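Local coordinates for Ton_1535 (Thermococcus onnurineus, PDB 3ZPJ), which is of unknown function but folds as an all-helical alpha-solenoid whose regular winding is interrupted by a left-handed helical turn, at residues Ile30-Val35 and Met61-Lys66. Residues are numbered along the deposited sequence; the frame is centred on the assembly and turned at random.
Sequences IEQVQV and MYIAKK
Gln32 meets Ile63 with its amide end, whose NE2 is hydrogen-bonded to the backbone O of Ile26 in the preceding loop. With the amide tied there, OE1 comes in against the side of the isoleucine's end methyl, 3.2 Å from Ile63 CD1, a close polar-to-methyl contact and not a hydrogen bond. The two side chains cross at roughly a right angle, and CD1 also touches the glutamine stem, 3.9 Å from Gln32 CB. The next residue, Val33, takes the other branch: its CG2 packs against Ile63 CG2 at 3.7 Å. Ile63 can serve both neighbours because CG1 stands anti to its carbonyl carbon (chi1 -66°) and the extended continuation carries CD1 to the glutamine, while CG2 faces the valine. Cutting Ile63 back to an alanine is likely to open a gap beside Val33 CG2 and strip the apolar cover from the Gln32 OE1 side facing this helix. Val33 CA and Ile63 CA are also the nearest such pair, 7.2 Å apart. This is plain packing between helices 29-45 and 53-66 near the N-terminal end of the solenoid; Ile63 also rests on Pro29 and Leu36, while helix 70-86 touches both helices, through Ile30 and Gln34 of the first and Ala64 of the second.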
# COMPACT_ATOMS: atom_id res chain seq x y z
N ILE A 30 -8.93 13.41 -23.07
CA ILE A 30 -8.56 12.74 -21.85
C ILE A 30 -7.75 13.67 -20.95
O ILE A 30 -7.97 13.73 -19.74
CB ILE A 30 -7.81 11.44 -22.14
CG1 ILE A 30 -8.81 10.36 -22.53
CG2 ILE A 30 -7.02 10.98 -20.92
CD1 ILE A 30 -8.17 9.16 -23.14
N GLU A 31 -6.85 14.44 -21.55
CA GLU A 31 -6.08 15.42 -20.81
C GLU A 31 -6.99 16.52 -20.24
O GLU A 31 -6.82 16.95 -19.10
CB GLU A 31 -4.98 16.00 -21.69
CG GLU A 31 -3.93 16.79 -20.93
CD GLU A 31 -3.10 15.92 -20.01
OE1 GLU A 31 -3.11 14.68 -20.19
OE2 GLU A 31 -2.43 16.48 -19.11
N GLN A 32 -7.97 16.97 -21.02
CA GLN A 32 -8.95 17.93 -20.51
C GLN A 32 -9.68 17.38 -19.28
O GLN A 32 -10.00 18.13 -18.37
CB GLN A 32 -9.97 18.30 -21.59
CG GLN A 32 -9.36 19.05 -22.76
CD GLN A 32 -10.40 19.42 -23.79
OE1 GLN A 32 -11.49 18.87 -23.80
NE2 GLN A 32 -10.06 20.37 -24.66
N VAL A 33 -9.93 16.08 -19.26
CA VAL A 33 -10.71 15.46 -18.21
C VAL A 33 -9.88 15.30 -16.95
O VAL A 33 -10.37 15.54 -15.85
CB VAL A 33 -11.29 14.10 -18.67
CG1 VAL A 33 -12.02 13.40 -17.54
CG2 VAL A 33 -12.23 14.32 -19.81
N GLN A 34 -8.63 14.86 -17.14
CA GLN A 34 -7.60 14.89 -16.11
C GLN A 34 -7.52 16.25 -15.42
O GLN A 34 -7.51 16.35 -14.20
CB GLN A 34 -6.22 14.61 -16.72
CG GLN A 34 -6.01 13.21 -17.24
CD GLN A 34 -5.68 12.24 -16.13
OE1 GLN A 34 -5.94 12.51 -14.96
NE2 GLN A 34 -5.09 11.10 -16.50
N VAL A 35 -7.42 17.30 -16.22
CA VAL A 35 -7.26 18.62 -15.65
C VAL A 35 -8.52 18.98 -14.88
O VAL A 35 -8.45 19.38 -13.71
CB VAL A 35 -6.95 19.65 -16.73
CG1 VAL A 35 -7.00 21.06 -16.16
CG2 VAL A 35 -5.59 19.37 -17.32
N MET A 61 -17.93 15.32 -17.67
CA MET A 61 -18.89 14.31 -18.13
C MET A 61 -19.26 14.55 -19.59
O MET A 61 -19.45 13.62 -20.35
CB MET A 61 -20.16 14.31 -17.27
CG MET A 61 -19.99 13.65 -15.90
SD MET A 61 -21.38 13.96 -14.78
CE MET A 61 -20.81 13.02 -13.39
N TYR A 62 -19.37 15.81 -19.98
CA TYR A 62 -19.75 16.15 -21.36
C TYR A 62 -18.64 15.75 -22.33
O TYR A 62 -18.91 15.22 -23.40
CB TYR A 62 -20.03 17.64 -21.46
CG TYR A 62 -20.21 18.17 -22.87
CD1 TYR A 62 -21.23 17.72 -23.69
CD2 TYR A 62 -19.37 19.17 -23.37
CE1 TYR A 62 -21.41 18.21 -24.97
CE2 TYR A 62 -19.55 19.68 -24.65
CZ TYR A 62 -20.56 19.20 -25.44
OH TYR A 62 -20.74 19.69 -26.72
N ILE A 63 -17.40 16.01 -21.94
CA ILE A 63 -16.26 15.65 -22.78
C ILE A 63 -16.19 14.13 -22.98
O ILE A 63 -15.97 13.65 -24.10
CB ILE A 63 -14.96 16.22 -22.20
CG1 ILE A 63 -15.00 17.74 -22.28
CG2 ILE A 63 -13.76 15.67 -22.94
CD1 ILE A 63 -13.83 18.44 -21.65
N ALA A 64 -16.43 13.38 -21.91
CA ALA A 64 -16.41 11.92 -21.99
C ALA A 64 -17.54 11.39 -22.88
O ALA A 64 -17.38 10.40 -23.59
CB ALA A 64 -16.51 11.31 -20.60
N LYS A 65 -18.68 12.06 -22.83
CA LYS A 65 -19.84 11.64 -23.61
C LYS A 65 -19.57 11.80 -25.11
O LYS A 65 -20.02 10.99 -25.92
CB LYS A 65 -21.09 12.40 -23.15
CG LYS A 65 -22.19 12.55 -24.22
CD LYS A 65 -23.32 11.54 -24.07
CE LYS A 65 -24.48 12.07 -23.23
NZ LYS A 65 -24.25 11.81 -21.78
N LYS A 66 -18.79 12.81 -25.50
CA LYS A 66 -18.55 13.05 -26.92
C LYS A 66 -17.46 12.16 -27.54
O LYS A 66 -17.29 12.15 -28.75
CB LYS A 66 -18.24 14.52 -27.18
CG LYS A 66 -19.44 15.45 -27.02
CD LYS A 66 -19.13 16.83 -27.59
CE LYS A 66 -19.43 16.90 -29.09
NZ LYS A 66 -20.88 16.70 -29.42